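PrgB (Enterococcus faecalis, PDB 6EVU) promotes cell aggregation, biofilm formation and conjugation by binding and compacting DNA, as a cell-wall-linked adhesin of the antigen I/II family. Local coordinates at residues Lys28-Asp33 with Ser191-Ala196; Arg124-Ala129 with Lys183-Asp188; Thr174-Asp179 with Asn277-Phe282. All coordinates share one frame; numbering follows the deposited sequence.

Contact 1: residues Lys28-Asp33 with Ser191-Ala196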
ATOM      1  N   LYS A  28      -1.071   7.069  19.363  1.00 51.30           N
ATOM      2  CA  LYS A  28      -1.555   5.828  18.765  1.00 45.46           C
ATOM      3  C   LYS A  28      -2.942   5.477  19.313  1.00 41.37           C
ATOM      4  O   LYS A  28      -3.165   4.457  19.955  1.00 48.15           O
ATOM      5  CB  LYS A  28      -0.550   4.702  18.976  1.00 51.46           C
ATOM      6  CG  LYS A  28       0.898   5.156  19.255  1.00 63.74           C
ATOM      7  CD  LYS A  28       1.766   5.414  18.005  1.00 63.85           C
ATOM      8  CE  LYS A  28       3.273   5.388  18.344  1.00 76.03           C
ATOM      9  NZ  LYS A  28       4.182   5.232  17.160  1.00 72.07           N
ATOM     10  N   ASN A  29      -3.902   6.334  18.983  1.00 40.68           N
ATOM     11  CA  ASN A  29      -5.274   6.137  19.444  1.00 50.70           C
ATOM     12  C   ASN A  29      -5.955   4.990  18.704  1.00 44.26           C
ATOM     13  O   ASN A  29      -6.713   4.209  19.297  1.00 42.44           O
ATOM     14  CB  ASN A  29      -6.058   7.431  19.231  1.00 57.54           C
ATOM     15  CG  ASN A  29      -5.226   8.667  19.523  1.00 63.51           C
ATOM     16  OD1 ASN A  29      -4.822   9.415  18.613  1.00 60.16           O
ATOM     17  ND2 ASN A  29      -4.955   8.880  20.806  1.00 54.68           N
ATOM     18  N   LEU A  30      -5.709   4.897  17.414  1.00 38.23           N
ATOM     19  CA  LEU A  30      -6.253   3.840  16.586  1.00 36.83           C
ATOM     20  C   LEU A  30      -5.314   2.650  16.636  1.00 33.86           C
ATOM     21  O   LEU A  30      -4.108   2.798  16.389  1.00 36.27           O
ATOM     22  CB  LEU A  30      -6.382   4.334  15.145  1.00 32.85           C
ATOM     23  CG  LEU A  30      -6.822   3.258  14.152  1.00 30.18           C
ATOM     24  CD1 LEU A  30      -8.278   2.844  14.455  1.00 30.28           C
ATOM     25  CD2 LEU A  30      -6.635   3.741  12.684  1.00 33.70           C
ATOM     26  N   VAL A  31      -5.851   1.486  16.986  1.00 32.05           N
ATOM     27  CA  VAL A  31      -5.108   0.230  16.997  1.00 33.57           C
ATOM     28  C   VAL A  31      -5.648  -0.648  15.869  1.00 32.37           C
ATOM     29  O   VAL A  31      -6.770  -1.161  15.949  1.00 34.33           O
ATOM     30  CB  VAL A  31      -5.229  -0.476  18.354  1.00 41.03           C
ATOM     31  CG1 VAL A  31      -4.365  -1.787  18.396  1.00 39.77           C
ATOM     32  CG2 VAL A  31      -4.872   0.516  19.521  1.00 38.99           C
ATOM     33  N   PHE A  32      -4.809  -0.883  14.863  1.00 32.56           N
ATOM     34  CA  PHE A  32      -5.174  -1.735  13.745  1.00 33.72           C
ATOM     35  C   PHE A  32      -3.878  -2.430  13.322  1.00 31.57           C
ATOM     36  O   PHE A  32      -3.161  -2.032  12.408  1.00 33.82           O
ATOM     37  CB  PHE A  32      -5.836  -0.953  12.603  1.00 28.72           C
ATOM     38  CG  PHE A  32      -6.674  -1.845  11.724  1.00 31.01           C
ATOM     39  CD1 PHE A  32      -8.000  -2.008  11.992  1.00 31.65           C
ATOM     40  CD2 PHE A  32      -6.121  -2.574  10.693  1.00 28.23           C
ATOM     41  CE1 PHE A  32      -8.766  -2.872  11.205  1.00 30.67           C
ATOM     42  CE2 PHE A  32      -6.900  -3.426   9.901  1.00 31.83           C
ATOM     43  CZ  PHE A  32      -8.195  -3.565  10.180  1.00 29.22           C
ATOM     44  N   ASP A  33      -3.584  -3.528  13.993  1.00 33.39           N
ATOM     45  CA  ASP A  33      -2.284  -4.192  13.881  1.00 36.85           C
ATOM     46  C   ASP A  33      -2.504  -5.680  14.146  1.00 37.76           C
ATOM     47  O   ASP A  33      -3.642  -6.135  14.235  1.00 37.18           O
ATOM     48  CB  ASP A  33      -1.277  -3.536  14.834  1.00 38.81           C
ATOM     49  CG  ASP A  33      -1.712  -3.612  16.284  1.00 40.49           C
ATOM     50  OD1 ASP A  33      -2.477  -4.503  16.663  1.00 41.26           O
ATOM     51  OD2 ASP A  33      -1.262  -2.736  17.049  1.00 45.18           O
ATOM     52  N   SER A 191      -7.580  13.673  18.506  1.00 51.17           N
ATOM     53  CA  SER A 191      -7.018  12.324  18.536  1.00 49.35           C
ATOM     54  C   SER A 191      -7.131  11.724  17.144  1.00 45.98           C
ATOM     55  O   SER A 191      -7.860  10.746  16.920  1.00 43.23           O
ATOM     56  CB  SER A 191      -7.724  11.476  19.594  1.00 48.93           C
ATOM     57  OG  SER A 191      -7.557  12.077  20.893  1.00 49.51           O
ATOM     58  N   PRO A 192      -6.401  12.291  16.173  1.00 47.74           N
ATOM     59  CA  PRO A 192      -6.454  11.783  14.803  1.00 38.15           C
ATOM     60  C   PRO A 192      -6.019  10.331  14.703  1.00 37.49           C
ATOM     61  O   PRO A 192      -5.314   9.799  15.561  1.00 41.81           O
ATOM     62  CB  PRO A 192      -5.477  12.697  14.051  1.00 41.24           C
ATOM     63  CG  PRO A 192      -4.535  13.226  15.105  1.00 39.74           C
ATOM     64  CD  PRO A 192      -5.395  13.360  16.338  1.00 46.28           C
ATOM     65  N   PHE A 193      -6.504   9.684  13.649  1.00 38.20           N
ATOM     66  CA  PHE A 193      -6.005   8.367  13.261  1.00 34.89           C
ATOM     67  C   PHE A 193      -4.583   8.503  12.760  1.00 46.59           C
ATOM     68  O   PHE A 193      -4.254   9.451  12.029  1.00 43.77           O
ATOM     69  CB  PHE A 193      -6.824   7.788  12.109  1.00 38.49           C
ATOM     70  CG  PHE A 193      -8.190   7.338  12.471  1.00 32.36           C
ATOM     71  CD1 PHE A 193      -8.570   7.112  13.791  1.00 42.09           C
ATOM     72  CD2 PHE A 193      -9.124   7.136  11.471  1.00 36.91           C
ATOM     73  CE1 PHE A 193      -9.875   6.647  14.075  1.00 35.80           C
ATOM     74  CE2 PHE A 193     -10.400   6.669  11.768  1.00 32.41           C
ATOM     75  CZ  PHE A 193     -10.787   6.447  13.021  1.00 36.06           C
ATOM     76  N   ALA A 194      -3.745   7.542  13.112  1.00 39.69           N
ATOM     77  CA  ALA A 194      -2.409   7.462  12.548  1.00 39.49           C
ATOM     78  C   ALA A 194      -2.207   6.079  11.940  1.00 37.85           C
ATOM     79  O   ALA A 194      -2.503   5.050  12.569  1.00 38.46           O
ATOM     80  CB  ALA A 194      -1.335   7.774  13.607  1.00 38.92           C
ATOM     81  N   TYR A 195      -1.651   6.053  10.741  1.00 33.54           N
ATOM     82  CA  TYR A 195      -1.421   4.789  10.062  1.00 32.15           C
ATOM     83  C   TYR A 195      -0.061   4.807   9.395  1.00 33.58           C
ATOM     84  O   TYR A 195       0.490   5.872   9.104  1.00 36.49           O
ATOM     85  CB  TYR A 195      -2.488   4.487   9.010  1.00 28.95           C
ATOM     86  CG  TYR A 195      -2.852   5.605   8.023  1.00 31.89           C
ATOM     87  CD1 TYR A 195      -3.739   6.627   8.361  1.00 27.26           C
ATOM     88  CD2 TYR A 195      -2.325   5.591   6.746  1.00 27.69           C
ATOM     89  CE1 TYR A 195      -4.072   7.649   7.388  1.00 28.17           C
ATOM     90  CE2 TYR A 195      -2.658   6.540   5.782  1.00 30.74           C
ATOM     91  CZ  TYR A 195      -3.520   7.559   6.111  1.00 33.20           C
ATOM     92  OH  TYR A 195      -3.846   8.472   5.153  1.00 32.23           O
ATOM     93  N   ALA A 196       0.501   3.613   9.223  1.00 32.34           N
ATOM     94  CA  ALA A 196       1.843   3.478   8.692  1.00 35.31           C
ATOM     95  C   ALA A 196       1.822   3.497   7.167  1.00 32.52           C
ATOM     96  O   ALA A 196       0.904   2.979   6.521  1.00 35.70           O
ATOM     97  CB  ALA A 196       2.459   2.167   9.157  1.00 34.79           C
TER
HETATM   98  O   HOH W   1      -3.912   6.885  15.977  1.00 38.92           O
HETATM   99  O   HOH W   2      -2.403   4.700  15.331  1.00 41.13           O
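Leu30 and Phe193 make the apolar half of this contact. CD2 of Leu30 lies over one face of the Phe193 ring, 4.2 Å from the ring centroid and 24° off its normal, a CH-pi arrangement offset toward the rim. CB of Leu30 adds a second touch, 3.8 Å from Phe193 CD1. In Leu30, chi1 of 174° sets CG anti to the backbone N, and chi2 then places the two methyls. Tyr121 meets the same ring edge to face.

The polar half is carried by water, which bridges the backbones of Leu30 and Ala194. Water 1 accepts from Leu30 N at 3.0 Å and, weakly, from Ala194 N at 2.9 Å. Water 2 lies 2.8 Å from both Leu30 O and Ala194 O and can donate to either, though it has more acceptors in reach than protons. The neighbouring residues pair with other strands: Asn29 and Val31 bond to Leu122 and Ser120 beside the large antiparallel sheet, Phe193 and Tyr195 to Ala276 and Gly274 in a three-stranded one.

The chemistry implies a division of labour: the apolar packing is direct, whereas the Leu30 and Ala194 backbone groups are linked through water, so solvent joins the two sheets there.

Contact 2: residues Arg124-Ala129 with Lys183-Asp188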
ATOM      1  N   ARG A 124     -12.938   2.072  22.092  1.00 48.42           N
ATOM      2  CA  ARG A 124     -14.140   1.631  21.375  1.00 44.28           C
ATOM      3  C   ARG A 124     -13.754   0.484  20.461  1.00 45.72           C
ATOM      4  O   ARG A 124     -12.815   0.623  19.677  1.00 48.03           O
ATOM      5  CB  ARG A 124     -14.754   2.759  20.547  1.00 43.21           C
ATOM      6  CG  ARG A 124     -15.120   3.928  21.423  1.00 53.16           C
ATOM      7  CD  ARG A 124     -15.155   5.214  20.604  1.00 47.39           C
ATOM      8  NE  ARG A 124     -16.115   5.146  19.508  1.00 46.76           N
ATOM      9  CZ  ARG A 124     -16.315   6.146  18.655  1.00 60.52           C
ATOM     10  NH1 ARG A 124     -15.616   7.264  18.801  1.00 64.93           N
ATOM     11  NH2 ARG A 124     -17.191   6.030  17.654  1.00 52.75           N
ATOM     12  N   LYS A 125     -14.429  -0.661  20.607  1.00 46.64           N
ATOM     13  CA  LYS A 125     -14.074  -1.845  19.840  1.00 40.44           C
ATOM     14  C   LYS A 125     -14.519  -1.722  18.398  1.00 46.91           C
ATOM     15  O   LYS A 125     -15.672  -1.384  18.126  1.00 42.81           O
ATOM     16  CB  LYS A 125     -14.720  -3.074  20.492  1.00 41.08           C
ATOM     17  CG  LYS A 125     -14.417  -4.375  19.718  1.00 41.48           C
ATOM     18  CD  LYS A 125     -14.426  -5.544  20.736  1.00 51.14           C
ATOM     19  CE  LYS A 125     -14.803  -6.877  20.098  1.00 59.22           C
ATOM     20  NZ  LYS A 125     -14.451  -8.063  20.937  1.00 58.47           N
ATOM     21  N   ILE A 126     -13.591  -2.005  17.474  1.00 38.10           N
ATOM     22  CA  ILE A 126     -13.853  -2.044  16.040  1.00 33.68           C
ATOM     23  C   ILE A 126     -13.893  -3.508  15.640  1.00 41.72           C
ATOM     24  O   ILE A 126     -12.877  -4.213  15.707  1.00 43.96           O
ATOM     25  CB  ILE A 126     -12.786  -1.280  15.254  1.00 34.99           C
ATOM     26  CG1 ILE A 126     -12.954   0.210  15.562  1.00 36.82           C
ATOM     27  CG2 ILE A 126     -12.865  -1.627  13.699  1.00 31.50           C
ATOM     28  CD1 ILE A 126     -11.775   1.047  15.210  1.00 32.71           C
ATOM     29  N   THR A 127     -15.058  -3.966  15.201  1.00 37.15           N
ATOM     30  CA  THR A 127     -15.250  -5.374  14.894  1.00 38.18           C
ATOM     31  C   THR A 127     -15.325  -5.668  13.409  1.00 35.61           C
ATOM     32  O   THR A 127     -15.255  -6.844  13.024  1.00 39.95           O
ATOM     33  CB  THR A 127     -16.553  -5.868  15.533  1.00 38.37           C
ATOM     34  OG1 THR A 127     -17.631  -5.072  15.061  1.00 41.13           O
ATOM     35  CG2 THR A 127     -16.535  -5.704  17.021  1.00 39.95           C
ATOM     36  N   LYS A 128     -15.485  -4.643  12.570  1.00 33.47           N
ATOM     37  CA  LYS A 128     -15.677  -4.836  11.134  1.00 31.39           C
ATOM     38  C   LYS A 128     -15.004  -3.657  10.435  1.00 30.91           C
ATOM     39  O   LYS A 128     -14.923  -2.559  11.008  1.00 35.04           O
ATOM     40  CB  LYS A 128     -17.193  -4.870  10.823  1.00 34.47           C
ATOM     41  CG  LYS A 128     -17.632  -4.692   9.354  1.00 41.12           C
ATOM     42  CD  LYS A 128     -19.138  -4.911   9.176  1.00 45.06           C
ATOM     43  CE  LYS A 128     -19.828  -3.821   8.336  1.00 63.86           C
ATOM     44  NZ  LYS A 128     -21.192  -4.256   7.875  1.00 71.35           N
ATOM     45  N   ALA A 129     -14.554  -3.877   9.199  1.00 31.48           N
ATOM     46  CA  ALA A 129     -14.007  -2.798   8.375  1.00 31.79           C
ATOM     47  C   ALA A 129     -14.316  -3.033   6.900  1.00 32.27           C
ATOM     48  O   ALA A 129     -14.445  -4.162   6.451  1.00 32.55           O
ATOM     49  CB  ALA A 129     -12.486  -2.672   8.588  1.00 32.62           C
ATOM     50  N   LYS A 183     -21.859   1.143  13.729  1.00 40.05           N
ATOM     51  CA  LYS A 183     -21.651   2.556  13.457  1.00 38.26           C
ATOM     52  C   LYS A 183     -20.207   2.812  13.067  1.00 39.87           C
ATOM     53  O   LYS A 183     -19.275   2.350  13.731  1.00 38.15           O
ATOM     54  CB  LYS A 183     -21.998   3.365  14.695  1.00 36.05           C
ATOM     55  CG  LYS A 183     -21.702   4.841  14.567  1.00 45.18           C
ATOM     56  CD  LYS A 183     -22.443   5.430  13.329  1.00 45.93           C
ATOM     57  CE  LYS A 183     -22.375   6.980  13.291  1.00 53.20           C
ATOM     58  NZ  LYS A 183     -23.296   7.532  12.228  1.00 41.05           N
ATOM     59  N   GLU A 184     -20.013   3.608  12.022  1.00 34.76           N
ATOM     60  CA  GLU A 184     -18.658   3.957  11.624  1.00 33.70           C
ATOM     61  C   GLU A 184     -17.940   4.670  12.777  1.00 35.15           C
ATOM     62  O   GLU A 184     -18.534   5.455  13.514  1.00 36.54           O
ATOM     63  CB  GLU A 184     -18.671   4.847  10.375  1.00 30.70           C
ATOM     64  CG  GLU A 184     -17.229   4.985   9.840  1.00 34.55           C
ATOM     65  CD  GLU A 184     -17.118   5.806   8.531  1.00 30.26           C
ATOM     66  OE1 GLU A 184     -18.141   6.329   8.057  1.00 35.65           O
ATOM     67  OE2 GLU A 184     -15.959   5.952   8.072  1.00 31.84           O
ATOM     68  N   VAL A 185     -16.649   4.373  12.928  1.00 32.56           N
ATOM     69  CA  VAL A 185     -15.801   4.998  13.939  1.00 33.35           C
ATOM     70  C   VAL A 185     -14.927   6.019  13.203  1.00 35.51           C
ATOM     71  O   VAL A 185     -14.137   5.644  12.326  1.00 35.63           O
ATOM     72  CB  VAL A 185     -14.948   3.949  14.669  1.00 36.64           C
ATOM     73  CG1 VAL A 185     -13.978   4.607  15.656  1.00 36.67           C
ATOM     74  CG2 VAL A 185     -15.846   2.933  15.373  1.00 39.72           C
ATOM     75  N   LEU A 186     -15.036   7.299  13.597  1.00 37.48           N
ATOM     76  CA  LEU A 186     -14.259   8.427  13.106  1.00 40.70           C
ATOM     77  C   LEU A 186     -13.514   9.104  14.269  1.00 40.13           C
ATOM     78  O   LEU A 186     -13.924   8.970  15.440  1.00 43.62           O
ATOM     79  CB  LEU A 186     -15.173   9.420  12.383  1.00 38.05           C
ATOM     80  CG  LEU A 186     -15.712   8.739  11.121  1.00 40.39           C
ATOM     81  CD1 LEU A 186     -16.889   9.516  10.563  1.00 43.85           C
ATOM     82  CD2 LEU A 186     -14.594   8.503  10.062  1.00 41.02           C
ATOM     83  N   PRO A 187     -12.383   9.780  14.001  1.00 36.74           N
ATOM     84  CA  PRO A 187     -11.574  10.288  15.112  1.00 41.23           C
ATOM     85  C   PRO A 187     -12.176  11.508  15.802  1.00 43.24           C
ATOM     86  O   PRO A 187     -12.855  12.341  15.185  1.00 43.36           O
ATOM     87  CB  PRO A 187     -10.231  10.628  14.462  1.00 46.61           C
ATOM     88  CG  PRO A 187     -10.463  10.696  13.007  1.00 35.86           C
ATOM     89  CD  PRO A 187     -11.628   9.774  12.721  1.00 38.72           C
ATOM     90  N   ASP A 188     -11.918  11.591  17.113  1.00 45.23           N
ATOM     91  CA  ASP A 188     -12.179  12.811  17.862  1.00 44.58           C
ATOM     92  C   ASP A 188     -11.233  13.904  17.426  1.00 43.41           C
ATOM     93  O   ASP A 188     -10.111  13.636  16.988  1.00 50.25           O
ATOM     94  CB  ASP A 188     -11.964  12.615  19.368  1.00 42.84           C
ATOM     95  CG  ASP A 188     -12.970  11.687  19.991  1.00 61.82           C
ATOM     96  OD1 ASP A 188     -14.075  11.487  19.441  1.00 58.36           O
ATOM     97  OD2 ASP A 188     -12.639  11.161  21.073  1.00 68.97           O
TER
HETATM   98  O   HOH W   3     -17.220   8.089  15.539  1.00 43.91           O
HETATM   99  O   HOH W   4     -15.233   9.538  17.505  1.00 51.94           O
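A water-mediated polar contact with a small apolar centre joins Arg124 and Ile126, at the start of the long strand 124-137, to Val185 and its neighbours in the short, weakly bonded strand 184-185 and the loop after it. Both strands flank strand 169-179 in the large antiparallel sheet, and the approach is not a strand pairing: the nearest CA atoms, those of Ile126 and Val185, are 7.6 Å apart.

The apolar evidence centres on Val185. Its CG2 meets Ile126 CG1 at 4.0 Å, the two side chains crossing at a slant. The valine and arginine side chains reach toward each other tip to tip, with Val185 CG1 4.0 Å above the centre of one face of the Arg124 guanidinium. The arginine chain bends at chi3 (59°), which sets NE, and chi4 of 180° carries CZ on from there. Tyr121 also packs against both Ile126 and Val185.

Around the guanidinium rim, two waters lie in its plane. Water 3 accepts from Arg124 NH2 and from Leu186 N, each at 3.0 Å. Water 4 donates to Asp188 OD1 at 3.0 Å; it also lies beside Arg124 NH1 and Leu186 O, at distances short enough to be doubtful. The charges themselves stay apart, with Arg124 NH1 4.5 Å from Asp188 OD1, beyond salt-bridge range.

The geometry thus implies a cation that uses a face for packing and its rim for hydration: Arg124 is linked through water to the backbone of Leu186 and probably to the Asp188 carboxylate, and its attraction to that carboxylate is probably softened accordingly.

Contact 3: residues Thr174-Asp179 with Asn277-Phe282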
ATOM      1  N   THR A 174      -9.760   3.587   0.473  1.00 23.27           N
ATOM      2  CA  THR A 174     -10.546   4.311   1.485  1.00 22.40           C
ATOM      3  C   THR A 174     -11.086   3.292   2.461  1.00 23.39           C
ATOM      4  O   THR A 174     -11.640   2.269   2.047  1.00 25.41           O
ATOM      5  CB  THR A 174     -11.715   5.049   0.823  1.00 25.73           C
ATOM      6  OG1 THR A 174     -11.231   5.911  -0.225  1.00 28.53           O
ATOM      7  CG2 THR A 174     -12.502   5.829   1.890  1.00 26.64           C
ATOM      8  N   ILE A 175     -10.895   3.536   3.773  1.00 23.83           N
ATOM      9  CA  ILE A 175     -11.164   2.534   4.810  1.00 28.14           C
ATOM     10  C   ILE A 175     -12.241   3.058   5.748  1.00 29.37           C
ATOM     11  O   ILE A 175     -12.180   4.209   6.190  1.00 30.87           O
ATOM     12  CB  ILE A 175      -9.887   2.203   5.602  1.00 25.86           C
ATOM     13  CG1 ILE A 175      -8.859   1.533   4.678  1.00 27.57           C
ATOM     14  CG2 ILE A 175     -10.193   1.272   6.853  1.00 30.50           C
ATOM     15  CD1 ILE A 175      -7.400   1.558   5.192  1.00 28.70           C
ATOM     16  N   LYS A 176     -13.219   2.210   6.081  1.00 24.94           N
ATOM     17  CA  LYS A 176     -14.193   2.552   7.102  1.00 25.61           C
ATOM     18  C   LYS A 176     -14.101   1.530   8.209  1.00 32.52           C
ATOM     19  O   LYS A 176     -14.078   0.327   7.934  1.00 30.79           O
ATOM     20  CB  LYS A 176     -15.616   2.578   6.560  1.00 32.25           C
ATOM     21  CG  LYS A 176     -15.911   3.680   5.608  1.00 31.33           C
ATOM     22  CD  LYS A 176     -17.396   3.615   5.279  1.00 32.72           C
ATOM     23  CE  LYS A 176     -17.742   4.541   4.144  1.00 35.52           C
ATOM     24  NZ  LYS A 176     -19.206   4.453   3.795  1.00 37.83           N
ATOM     25  N   PHE A 177     -14.039   2.005   9.452  1.00 30.11           N
ATOM     26  CA  PHE A 177     -14.030   1.107  10.615  1.00 28.55           C
ATOM     27  C   PHE A 177     -15.400   1.154  11.251  1.00 29.26           C
ATOM     28  O   PHE A 177     -15.990   2.227  11.336  1.00 34.45           O
ATOM     29  CB  PHE A 177     -13.004   1.556  11.645  1.00 29.10           C
ATOM     30  CG  PHE A 177     -11.629   1.674  11.120  1.00 29.27           C
ATOM     31  CD1 PHE A 177     -10.906   0.555  10.738  1.00 29.44           C
ATOM     32  CD2 PHE A 177     -11.041   2.923  11.018  1.00 34.99           C
ATOM     33  CE1 PHE A 177      -9.609   0.677  10.292  1.00 31.32           C
ATOM     34  CE2 PHE A 177      -9.777   3.064  10.505  1.00 34.66           C
ATOM     35  CZ  PHE A 177      -9.051   1.956  10.151  1.00 31.17           C
ATOM     36  N   PHE A 178     -15.880  -0.000  11.760  1.00 31.38           N
ATOM     37  CA  PHE A 178     -17.202  -0.057  12.379  1.00 33.30           C
ATOM     38  C   PHE A 178     -17.141  -0.648  13.771  1.00 35.24           C
ATOM     39  O   PHE A 178     -16.426  -1.635  14.021  1.00 36.89           O
ATOM     40  CB  PHE A 178     -18.170  -0.869  11.513  1.00 34.13           C
ATOM     41  CG  PHE A 178     -18.394  -0.286  10.144  1.00 32.72           C
ATOM     42  CD1 PHE A 178     -17.593  -0.660   9.078  1.00 28.03           C
ATOM     43  CD2 PHE A 178     -19.405   0.628   9.935  1.00 32.54           C
ATOM     44  CE1 PHE A 178     -17.814  -0.096   7.782  1.00 32.33           C
ATOM     45  CE2 PHE A 178     -19.622   1.197   8.707  1.00 36.45           C
ATOM     46  CZ  PHE A 178     -18.822   0.804   7.599  1.00 32.44           C
ATOM     47  N   ASP A 179     -17.910  -0.043  14.671  1.00 36.87           N
ATOM     48  CA  ASP A 179     -18.043  -0.553  16.029  1.00 40.63           C
ATOM     49  C   ASP A 179     -19.050  -1.709  16.048  1.00 39.41           C
ATOM     50  O   ASP A 179     -19.619  -2.092  15.024  1.00 42.14           O
ATOM     51  CB  ASP A 179     -18.383   0.586  16.989  1.00 40.16           C
ATOM     52  CG  ASP A 179     -19.835   1.087  16.889  1.00 43.06           C
ATOM     53  OD1 ASP A 179     -20.738   0.368  16.426  1.00 45.69           O
ATOM     54  OD2 ASP A 179     -20.069   2.235  17.341  1.00 47.57           O
ATOM     55  N   ASN A 277      -7.688  13.319  10.265  1.00 37.18           N
ATOM     56  CA  ASN A 277      -8.735  13.883  11.119  1.00 39.98           C
ATOM     57  C   ASN A 277     -10.124  13.551  10.577  1.00 43.65           C
ATOM     58  O   ASN A 277     -11.032  14.368  10.629  1.00 54.32           O
ATOM     59  CB  ASN A 277      -8.553  15.402  11.268  1.00 41.50           C
ATOM     60  CG  ASN A 277      -7.204  15.781  11.869  1.00 60.49           C
ATOM     61  OD1 ASN A 277      -6.978  15.605  13.073  1.00 71.06           O
ATOM     62  ND2 ASN A 277      -6.306  16.317  11.040  1.00 66.06           N
ATOM     63  N   GLY A 278     -10.279  12.378   9.982  1.00 38.86           N
ATOM     64  CA  GLY A 278     -11.507  11.987   9.308  1.00 34.74           C
ATOM     65  C   GLY A 278     -11.291  10.574   8.784  1.00 34.83           C
ATOM     66  O   GLY A 278     -10.348   9.901   9.194  1.00 36.80           O
ATOM     67  N   ARG A 279     -12.176  10.127   7.882  1.00 33.25           N
ATOM     68  CA  ARG A 279     -12.030   8.834   7.223  1.00 31.35           C
ATOM     69  C   ARG A 279     -10.681   8.725   6.508  1.00 28.51           C
ATOM     70  O   ARG A 279     -10.265   9.647   5.782  1.00 31.76           O
ATOM     71  CB  ARG A 279     -13.190   8.657   6.215  1.00 29.99           C
ATOM     72  CG  ARG A 279     -13.295   7.198   5.653  1.00 29.10           C
ATOM     73  CD  ARG A 279     -14.533   7.045   4.742  1.00 31.84           C
ATOM     74  NE  ARG A 279     -15.797   7.229   5.465  1.00 30.92           N
ATOM     75  CZ  ARG A 279     -16.806   7.982   5.075  1.00 35.44           C
ATOM     76  NH1 ARG A 279     -16.743   8.707   3.948  1.00 34.80           N
ATOM     77  NH2 ARG A 279     -17.891   8.025   5.836  1.00 38.22           N
ATOM     78  N   ILE A 280     -10.004   7.603   6.714  1.00 29.40           N
ATOM     79  CA  ILE A 280      -8.731   7.320   6.048  1.00 29.04           C
ATOM     80  C   ILE A 280      -8.934   7.150   4.553  1.00 29.51           C
ATOM     81  O   ILE A 280      -9.756   6.341   4.110  1.00 29.07           O
ATOM     82  CB  ILE A 280      -8.103   6.042   6.623  1.00 26.83           C
ATOM     83  CG1 ILE A 280      -7.661   6.315   8.070  1.00 27.25           C
ATOM     84  CG2 ILE A 280      -6.930   5.567   5.744  1.00 30.79           C
ATOM     85  CD1 ILE A 280      -7.082   5.057   8.732  1.00 32.04           C
ATOM     86  N   SER A 281      -8.114   7.821   3.769  1.00 27.03           N
ATOM     87  CA  SER A 281      -8.203   7.642   2.307  1.00 26.66           C
ATOM     88  C   SER A 281      -6.936   8.190   1.673  1.00 26.81           C
ATOM     89  O   SER A 281      -6.512   9.289   2.024  1.00 28.70           O
ATOM     90  CB  SER A 281      -9.402   8.376   1.757  1.00 30.81           C
ATOM     91  OG  SER A 281      -9.569   8.089   0.360  1.00 31.50           O
ATOM     92  N   PHE A 282      -6.309   7.423   0.796  1.00 25.16           N
ATOM     93  CA  PHE A 282      -5.038   7.842   0.201  1.00 28.41           C
ATOM     94  C   PHE A 282      -4.797   6.915  -0.981  1.00 29.89           C
ATOM     95  O   PHE A 282      -5.546   5.945  -1.185  1.00 26.79           O
ATOM     96  CB  PHE A 282      -3.884   7.765   1.209  1.00 31.79           C
ATOM     97  CG  PHE A 282      -3.642   6.365   1.713  1.00 29.39           C
ATOM     98  CD1 PHE A 282      -4.402   5.830   2.733  1.00 28.18           C
ATOM     99  CD2 PHE A 282      -2.643   5.575   1.109  1.00 28.39           C
ATOM    100  CE1 PHE A 282      -4.228   4.516   3.150  1.00 26.80           C
ATOM    101  CE2 PHE A 282      -2.430   4.257   1.516  1.00 28.29           C
ATOM    102  CZ  PHE A 282      -3.234   3.716   2.535  1.00 28.49           C
TER
HETATM  103  O   HOH W   5     -11.362   5.525   8.432  1.00 29.89           O
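The carbonyl oxygen of Ile280 takes one N-H bond and a weaker CA-H...O contact from the neighbouring strand. Ile175 N donates to it at 3.0 Å with an N-H...O angle of 165°, the donor tilted 23° from the carbonyl plane, and Thr174 CA makes the CA-H...O contact at 3.4 Å. The reciprocal link is replaced by water: water 5 donates to Ile175 O and accepts from Ile280 N at 3.0 Å. Strands 174-179 and 280-282 run antiparallel, their axes at 170°, and the water marks the point where they begin to part. Beyond Ile175 the separation widens, the CA atoms of Lys176 and Arg279 being 6.6 Å apart.

At the non-hydrogen-bonded pair Thr174-Ser281, the hydroxyls meet between the two strands on one face of the sheet, OG1 of Thr174 and OG of Ser281 forming a 2.8 Å hydrogen bond that either may donate. Close to this face, the Lys176 and Arg279 side chains cross: Lys176 CE lies 3.5 Å above the plane of the Arg279 guanidinium, toward its rim. Their charged ends, Lys176 NZ and Arg279 NH2, are 4.3 Å apart. Arg279 NH2 has its salt-bridge partner in Glu184.

The other face is hydrophobic. Ile175 and Ile280 lie side by side and point the same way, while CD1 of Ile280 touches the edge of the Phe177 ring, 3.8 Å from CE2. That ring also meets Phe32, and Phe304 touches Ile175, Phe177 and Ile280, joining this face to a packed interior.

The two faces therefore differ in character: one buries isoleucine and phenylalanine, the other carries hydroxyls and charged groups, and there the Glu184 carboxylate, bonded to Arg279, probably offsets the repulsion between Lys176 and Arg279.

The three contacts cluster at one end of the adhesin domain, in the region assigned to the glucan-binding protein C family. Contact 2 lies about 11 Å from contact 1 and about 9 Å from contact 3, centre to centre; contacts 1 and 3 are also about 11 Å apart. All reach the large antiparallel sheet, where strand 169-179 of contact 3 separates the two strands of contact 2. Along the chain contact 2 is nested within contact 1, whereas contact 3 alternates with both. Phe193 packs on Pro187, Tyr195 on Phe282, and Val185 N probably bonds to Phe177 O. Segments distant in sequence are thereby interlocked, tying the large sheet to the three-stranded one.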